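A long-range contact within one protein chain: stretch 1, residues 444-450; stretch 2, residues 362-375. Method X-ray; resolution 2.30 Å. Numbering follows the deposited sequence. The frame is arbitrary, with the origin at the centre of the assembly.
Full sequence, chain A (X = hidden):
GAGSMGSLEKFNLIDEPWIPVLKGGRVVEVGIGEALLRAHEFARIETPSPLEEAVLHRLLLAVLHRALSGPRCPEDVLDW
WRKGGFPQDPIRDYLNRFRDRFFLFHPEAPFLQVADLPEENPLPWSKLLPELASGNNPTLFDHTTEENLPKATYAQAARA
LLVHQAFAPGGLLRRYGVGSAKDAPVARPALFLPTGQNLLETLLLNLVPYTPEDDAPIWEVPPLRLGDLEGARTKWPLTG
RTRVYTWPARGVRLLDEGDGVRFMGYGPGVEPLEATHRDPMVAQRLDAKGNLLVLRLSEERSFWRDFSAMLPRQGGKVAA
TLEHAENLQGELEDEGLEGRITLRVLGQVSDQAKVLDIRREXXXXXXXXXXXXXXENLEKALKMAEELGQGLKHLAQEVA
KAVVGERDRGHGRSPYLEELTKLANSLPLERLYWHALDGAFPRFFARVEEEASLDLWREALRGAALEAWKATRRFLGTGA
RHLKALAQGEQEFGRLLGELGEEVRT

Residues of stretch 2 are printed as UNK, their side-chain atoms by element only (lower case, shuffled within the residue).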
ATOM      1  N   PHE A 444     -15.247  15.126  -5.222  1.00 26.81           N
ATOM      2  CA  PHE A 444     -14.401  16.310  -5.298  1.00 26.81           C
ATOM      3  C   PHE A 444     -13.068  15.985  -5.992  1.00 26.81           C
ATOM      4  O   PHE A 444     -12.652  16.687  -6.915  1.00 26.81           O
ATOM      5  CB  PHE A 444     -14.129  16.866  -3.904  1.00 29.26           C
ATOM      6  CG  PHE A 444     -12.976  17.822  -3.866  1.00 29.26           C
ATOM      7  CD1 PHE A 444     -13.154  19.161  -4.214  1.00 29.26           C
ATOM      8  CD2 PHE A 444     -11.708  17.382  -3.524  1.00 29.26           C
ATOM      9  CE1 PHE A 444     -12.084  20.042  -4.202  1.00 29.26           C
ATOM     10  CE2 PHE A 444     -10.642  18.244  -3.511  1.00 29.26           C
ATOM     11  CZ  PHE A 444     -10.816  19.576  -3.860  1.00 29.26           C
ATOM     12  N   PHE A 445     -12.413  14.907  -5.551  1.00 28.37           N
ATOM     13  CA  PHE A 445     -11.069  14.575  -6.023  1.00 28.37           C
ATOM     14  C   PHE A 445     -11.029  14.413  -7.533  1.00 28.37           C
ATOM     15  O   PHE A 445     -10.117  14.918  -8.198  1.00 28.37           O
ATOM     16  CB  PHE A 445     -10.531  13.302  -5.351  1.00 27.31           C
ATOM     17  CG  PHE A 445      -9.025  13.160  -5.425  1.00 27.31           C
ATOM     18  CD1 PHE A 445      -8.195  14.221  -5.078  1.00 27.31           C
ATOM     19  CD2 PHE A 445      -8.439  11.965  -5.831  1.00 27.31           C
ATOM     20  CE1 PHE A 445      -6.817  14.089  -5.125  1.00 27.31           C
ATOM     21  CE2 PHE A 445      -7.061  11.832  -5.877  1.00 27.31           C
ATOM     22  CZ  PHE A 445      -6.249  12.902  -5.527  1.00 27.31           C
ATOM     23  N   ALA A 446     -12.022  13.723  -8.078  1.00 34.81           N
ATOM     24  CA  ALA A 446     -12.092  13.570  -9.522  1.00 34.81           C
ATOM     25  C   ALA A 446     -12.154  14.924 -10.261  1.00 34.81           C
ATOM     26  O   ALA A 446     -11.804  15.005 -11.438  1.00 34.81           O
ATOM     27  CB  ALA A 446     -13.273  12.683  -9.904  1.00 24.51           C
ATOM     28  N   ARG A 447     -12.583  15.988  -9.579  1.00 39.97           N
ATOM     29  CA  ARG A 447     -12.715  17.287 -10.249  1.00 39.97           C
ATOM     30  C   ARG A 447     -11.725  18.335  -9.730  1.00 39.97           C
ATOM     31  O   ARG A 447     -11.943  19.536  -9.866  1.00 39.97           O
ATOM     32  CB  ARG A 447     -14.151  17.805 -10.146  1.00 80.34           C
ATOM     33  CG  ARG A 447     -15.192  16.836 -10.681  1.00 80.34           C
ATOM     34  CD  ARG A 447     -16.592  17.430 -10.637  1.00 80.34           C
ATOM     35  NE  ARG A 447     -17.617  16.399 -10.477  1.00 80.34           N
ATOM     36  CZ  ARG A 447     -18.923  16.643 -10.378  1.00 80.34           C
ATOM     37  NH1 ARG A 447     -19.371  17.896 -10.425  1.00 80.34           N
ATOM     38  NH2 ARG A 447     -19.782  15.636 -10.229  1.00 80.34           N
ATOM     39  N   VAL A 448     -10.621  17.877  -9.157  1.00 39.87           N
ATOM     40  CA  VAL A 448      -9.710  18.781  -8.472  1.00 39.87           C
ATOM     41  C   VAL A 448      -9.130  19.870  -9.389  1.00 39.87           C
ATOM     42  O   VAL A 448      -8.695  20.915  -8.915  1.00 39.87           O
ATOM     43  CB  VAL A 448      -8.578  17.999  -7.715  1.00 27.59           C
ATOM     44  CG1 VAL A 448      -7.481  17.550  -8.675  1.00 27.59           C
ATOM     45  CG2 VAL A 448      -8.014  18.844  -6.570  1.00 27.59           C
ATOM     46  N   GLU A 449      -9.122  19.623 -10.695  1.00 54.08           N
ATOM     47  CA  GLU A 449      -8.562  20.584 -11.645  1.00 54.08           C
ATOM     48  C   GLU A 449      -9.457  21.822 -11.805  1.00 54.08           C
ATOM     49  O   GLU A 449      -8.974  22.948 -11.824  1.00 54.08           O
ATOM     50  CB  GLU A 449      -8.332  19.931 -13.012  1.00 69.04           C
ATOM     51  CG  GLU A 449      -7.401  18.734 -12.990  1.00 69.04           C
ATOM     52  CD  GLU A 449      -8.135  17.383 -12.928  1.00 69.04           C
ATOM     53  OE1 GLU A 449      -9.290  17.341 -12.420  1.00 69.04           O
ATOM     54  OE2 GLU A 449      -7.546  16.370 -13.399  1.00 69.04           O
ATOM     55  N   GLU A 450     -10.761  21.591 -11.929  1.00 47.96           N
ATOM     56  CA  GLU A 450     -11.752  22.649 -12.100  1.00 47.96           C
ATOM     57  C   GLU A 450     -11.839  23.591 -10.911  1.00 47.96           C
ATOM     58  O   GLU A 450     -11.841  23.146  -9.763  1.00 47.96           O
ATOM     59  CB  GLU A 450     -13.125  22.019 -12.331  1.00 58.05           C
ATOM     60  CG  GLU A 450     -13.147  21.064 -13.495  1.00 58.05           C
ATOM     61  CD  GLU A 450     -14.269  20.054 -13.410  1.00 58.05           C
ATOM     62  OE1 GLU A 450     -15.398  20.434 -13.025  1.00 58.05           O
ATOM     63  OE2 GLU A 450     -14.012  18.872 -13.726  1.00 58.05           O
ATOM     64  N   UNK A 362      -9.414   2.922  -2.666  1.00 24.70           N
ATOM     65  CA  UNK A 362      -9.517   3.217  -4.074  1.00 24.70           C
ATOM     66  C   UNK A 362      -9.913   4.688  -4.254  1.00 24.70           C
ATOM     67  O   UNK A 362     -10.834   5.186  -3.595  1.00 24.70           O
ATOM     68  c   UNK A 362     -10.519   2.489  -6.265  1.00 26.43           C
ATOM     69  c   UNK A 362     -10.535   2.284  -4.760  1.00 26.43           C
ATOM     70  c   UNK A 362     -10.224   0.839  -4.430  1.00 26.43           C
ATOM     71  N   UNK A 363      -9.199   5.389  -5.128  1.00 24.01           N
ATOM     72  CA  UNK A 363      -9.497   6.796  -5.393  1.00 24.01           C
ATOM     73  C   UNK A 363      -9.478   7.015  -6.888  1.00 24.01           C
ATOM     74  O   UNK A 363      -8.815   6.277  -7.612  1.00 24.01           O
ATOM     75  c   UNK A 363      -7.456   6.691  -1.246  1.00 26.24           C
ATOM     76  c   UNK A 363      -8.391   7.372  -0.492  1.00 26.24           C
ATOM     77  c   UNK A 363      -8.422   7.608  -3.256  1.00 26.24           C
ATOM     78  o   UNK A 363      -8.388   7.282   0.880  1.00 26.24           O
ATOM     79  c   UNK A 363      -9.342   8.171  -1.114  1.00 26.24           C
ATOM     80  c   UNK A 363      -9.349   8.280  -2.476  1.00 26.24           C
ATOM     81  c   UNK A 363      -8.465   7.716  -4.749  1.00 26.24           C
ATOM     82  c   UNK A 363      -7.479   6.809  -2.624  1.00 26.24           C
ATOM     83  N   UNK A 364     -10.217   8.024  -7.364  1.00 27.73           N
ATOM     84  CA  UNK A 364      -9.984   8.405  -8.756  1.00 27.73           C
ATOM     85  C   UNK A 364      -8.555   8.901  -8.891  1.00 27.73           C
ATOM     86  O   UNK A 364      -7.914   9.226  -7.884  1.00 27.73           O
ATOM     87  c   UNK A 364     -11.528   9.916  -7.674  1.00 29.72           C
ATOM     88  c   UNK A 364     -11.339   8.749  -6.749  1.00 29.72           C
ATOM     89  c   UNK A 364     -10.995   9.538  -9.004  1.00 29.72           C
ATOM     90  N   UNK A 365      -8.046   8.914 -10.115  1.00 28.69           N
ATOM     91  CA  UNK A 365      -6.747   9.496 -10.403  1.00 28.69           C
ATOM     92  C   UNK A 365      -6.969  10.597 -11.433  1.00 28.69           C
ATOM     93  O   UNK A 365      -6.937  10.355 -12.640  1.00 28.69           O
ATOM     94  c   UNK A 365      -5.785   8.440 -10.942  1.00 33.84           C
ATOM     95  c   UNK A 365      -3.839   9.843 -11.613  1.00 33.84           C
ATOM     96  c   UNK A 365      -4.323   8.742 -10.675  1.00 33.84           C
ATOM     97  c   UNK A 365      -3.475   7.498 -10.823  1.00 33.84           C
ATOM     98  N   UNK A 366      -7.222  11.812 -10.952  1.00 36.78           N
ATOM     99  CA  UNK A 366      -7.643  12.964 -11.771  1.00 36.78           C
ATOM    100  C   UNK A 366      -6.574  13.329 -12.796  1.00 36.78           C
ATOM    101  O   UNK A 366      -5.405  13.317 -12.453  1.00 36.78           O
ATOM    102  c   UNK A 366      -7.793  14.086 -10.741  1.00 28.18           C
ATOM    103  c   UNK A 366      -7.028  12.157  -9.534  1.00 28.18           C
ATOM    104  c   UNK A 366      -7.891  13.365  -9.384  1.00 28.18           C
ATOM    105  N   UNK A 367      -6.965  13.673 -14.016  1.00 87.36           N
ATOM    106  CA  UNK A 367      -5.997  13.882 -15.091  1.00 87.36           C
ATOM    107  C   UNK A 367      -4.955  14.976 -14.819  1.00 87.36           C
ATOM    108  O   UNK A 367      -3.786  14.825 -15.175  1.00 87.36           O
ATOM    109  o   UNK A 367      -7.694  15.162 -16.268  1.00 73.82           O
ATOM    110  c   UNK A 367      -6.717  14.148 -16.415  1.00 73.82           C
ATOM    111  N   UNK A 368      -5.371  16.070 -14.193  1.00 40.62           N
ATOM    112  CA  UNK A 368      -4.465  17.188 -13.984  1.00 40.62           C
ATOM    113  C   UNK A 368      -4.017  17.339 -12.543  1.00 40.62           C
ATOM    114  O   UNK A 368      -3.716  18.443 -12.090  1.00 40.62           O
ATOM    115  N   UNK A 369      -3.944  16.217 -11.832  1.00 33.45           N
ATOM    116  CA  UNK A 369      -3.725  16.239 -10.393  1.00 33.45           C
ATOM    117  C   UNK A 369      -2.466  17.025 -10.035  1.00 33.45           C
ATOM    118  O   UNK A 369      -2.481  17.837  -9.108  1.00 33.45           O
ATOM    119  c   UNK A 369      -4.359  15.397  -7.497  1.00 33.00           C
ATOM    120  c   UNK A 369      -3.285  14.731  -8.341  1.00 33.00           C
ATOM    121  c   UNK A 369      -3.026  13.302  -7.879  1.00 33.00           C
ATOM    122  c   UNK A 369      -3.685  14.812  -9.818  1.00 33.00           C
ATOM    123  N   UNK A 370      -1.386  16.826 -10.782  1.00 37.74           N
ATOM    124  CA  UNK A 370      -0.114  17.447 -10.407  1.00 37.74           C
ATOM    125  C   UNK A 370       0.190  18.787 -11.087  1.00 37.74           C
ATOM    126  O   UNK A 370       1.349  19.137 -11.292  1.00 37.74           O
ATOM    127  c   UNK A 370       1.054  16.466 -10.579  1.00 32.32           C
ATOM    128  c   UNK A 370       1.084  15.249  -9.639  1.00 32.32           C
ATOM    129  c   UNK A 370       2.356  14.442  -9.816  1.00 32.32           C
ATOM    130  c   UNK A 370       0.943  15.659  -8.185  1.00 32.32           C
ATOM    131  N   UNK A 371      -0.851  19.541 -11.427  1.00 38.50           N
ATOM    132  CA  UNK A 371      -0.688  20.920 -11.905  1.00 38.50           C
ATOM    133  C   UNK A 371      -0.854  21.883 -10.723  1.00 38.50           C
ATOM    134  O   UNK A 371      -1.466  21.522  -9.719  1.00 38.50           O
ATOM    135  c   UNK A 371      -1.734  21.257 -12.987  1.00 35.33           C
ATOM    136  o   UNK A 371      -3.046  21.152 -12.427  1.00 35.33           O
ATOM    137  c   UNK A 371      -1.628  20.281 -14.164  1.00 35.33           C
ATOM    138  N   UNK A 372      -0.306  23.110 -10.832  1.00 36.49           N
ATOM    139  CA  UNK A 372      -0.385  24.115  -9.755  1.00 36.49           C
ATOM    140  C   UNK A 372      -1.812  24.453  -9.329  1.00 36.49           C
ATOM    141  O   UNK A 372      -2.073  24.654  -8.148  1.00 36.49           O
ATOM    142  c   UNK A 372       1.236  24.793 -11.375  1.00 36.82           C
ATOM    143  c   UNK A 372       0.550  23.569 -11.946  1.00 36.82           C
ATOM    144  c   UNK A 372       0.277  25.351 -10.380  1.00 36.82           C
ATOM    145  N   UNK A 373      -2.727  24.522 -10.285  1.00 34.54           N
ATOM    146  CA  UNK A 373      -4.105  24.855  -9.969  1.00 34.54           C
ATOM    147  C   UNK A 373      -4.755  23.726  -9.170  1.00 34.54           C
ATOM    148  O   UNK A 373      -5.272  23.957  -8.077  1.00 34.54           O
ATOM    149  c   UNK A 373      -6.880  25.981  -9.848  1.00 76.34           C
ATOM    150  c   UNK A 373      -6.577  27.463  -9.939  1.00 76.34           C
ATOM    151  c   UNK A 373      -6.420  25.206 -11.087  1.00 76.34           C
ATOM    152  c   UNK A 373      -4.900  25.172 -11.248  1.00 76.34           C
ATOM    153  n   UNK A 373      -7.161  28.209  -8.784  1.00 76.34           N
ATOM    154  N   UNK A 374      -4.717  22.509  -9.712  1.00 31.61           N
ATOM    155  CA  UNK A 374      -5.228  21.355  -8.983  1.00 31.61           C
ATOM    156  C   UNK A 374      -4.569  21.241  -7.606  1.00 31.61           C
ATOM    157  O   UNK A 374      -5.249  21.018  -6.613  1.00 31.61           O
ATOM    158  c   UNK A 374      -5.037  20.078  -9.791  1.00 26.55           C
ATOM    159  N   UNK A 375      -3.253  21.408  -7.534  1.00 32.38           N
ATOM    160  CA  UNK A 375      -2.578  21.281  -6.243  1.00 32.38           C
ATOM    161  C   UNK A 375      -3.097  22.354  -5.295  1.00 32.38           C
ATOM    162  O   UNK A 375      -3.303  22.104  -4.109  1.00 32.38           O
ATOM    163  c   UNK A 375      -1.055  21.331  -6.386  1.00 48.92           C
ATOM    164  o   UNK A 375       1.708  20.752  -6.388  1.00 48.92           O
ATOM    165  c   UNK A 375       1.024  20.017  -7.133  1.00 48.92           C
ATOM    166  o   UNK A 375       1.541  19.209  -7.924  1.00 48.92           O
ATOM    167  c   UNK A 375      -0.495  20.083  -7.082  1.00 48.92           C
TER

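Position 362 has three side-chain carbons, one carrying the other two, out of reach of stretch 1. This is Val362, in a strand.

Position 363 has one carbon, then a six-carbon ring bearing an oxygen. Its CB is 4.4 Å from CD2 of Phe445. This is Tyr363.

At position 364 three carbons close a ring onto the backbone N, and the ring touches Phe445 and Ala446. It is Pro364. Its CG lies 4.0 Å from CB of Ala446 and 4.1 Å from CD2 of Phe445. The backbone O of Pro364 sits at the edge of the phenyl ring, 3.4 Å from CE2 of Phe445.

Position 365 has four carbons, forked at the second, and points away from stretch 1. This is Leu365.

Position 366 again has three carbons closed onto N, and they meet Phe445, Val448 and Glu449. It is Pro366. Its CG lies over one face of the Phe445 ring, 3.9 Å from the centroid, a CH-pi contact. The same CG of Pro366 is 3.0 Å from O of Phe445.

Position 367 has one carbon and one oxygen, the oxygen near the Glu449 carboxylate. It is Ser367, poorly ordered, with high B factors. OG of Ser367 donates a hydrogen bond to OE2 of Glu449 at 3.1 Å.

Position 368 has no side-chain atoms; its backbone meets Glu449. It is Gly368. Its N donates to OE2 of Glu449 at 2.3 Å, nearly straight but very short. A CB here would fall 2.7 Å from CG of Glu449, a clash.

Position 369 has four carbons, forked at the second, reaching Phe445 and Val448. This is Leu369. Its CD1 is 3.7 Å from CE1 of Phe445 and 4.0 Å from CG1 of Val448.

Position 370 has the same four-carbon fork, out of reach. It is Leu370.

Position 371 has one carbon carrying an oxygen and a carbon. This is Thr371, the N-cap of the helix that follows. Its OG1 donates to O of Gly368 at 2.8 Å.

Position 372 has three carbons in a ring onto N, out of reach. It is Pro372.

Position 373 has four carbons in a row ending in nitrogen, and touches Glu449. This is Lys373. Its CG is 3.5 Å from O of Glu449.

Position 374 has a single carbon, 3.7 Å from CG1 of Val448. It is Ala374.

Position 375 has three carbons, the third carrying two oxygens. This is Glu375, pointing away.

The contact combines apolar packing with a carboxylate anchor. Phe445 and Val448 pack against Pro366 and Leu369. Glu449 brings its carboxylate to the turn that starts at Pro366, where Ser367 and Gly368 supply donors. Beyond the turn, Ala374 packs against Val448.

Stretch 2, residues 362-375: VYPLPSGLLTPKAE
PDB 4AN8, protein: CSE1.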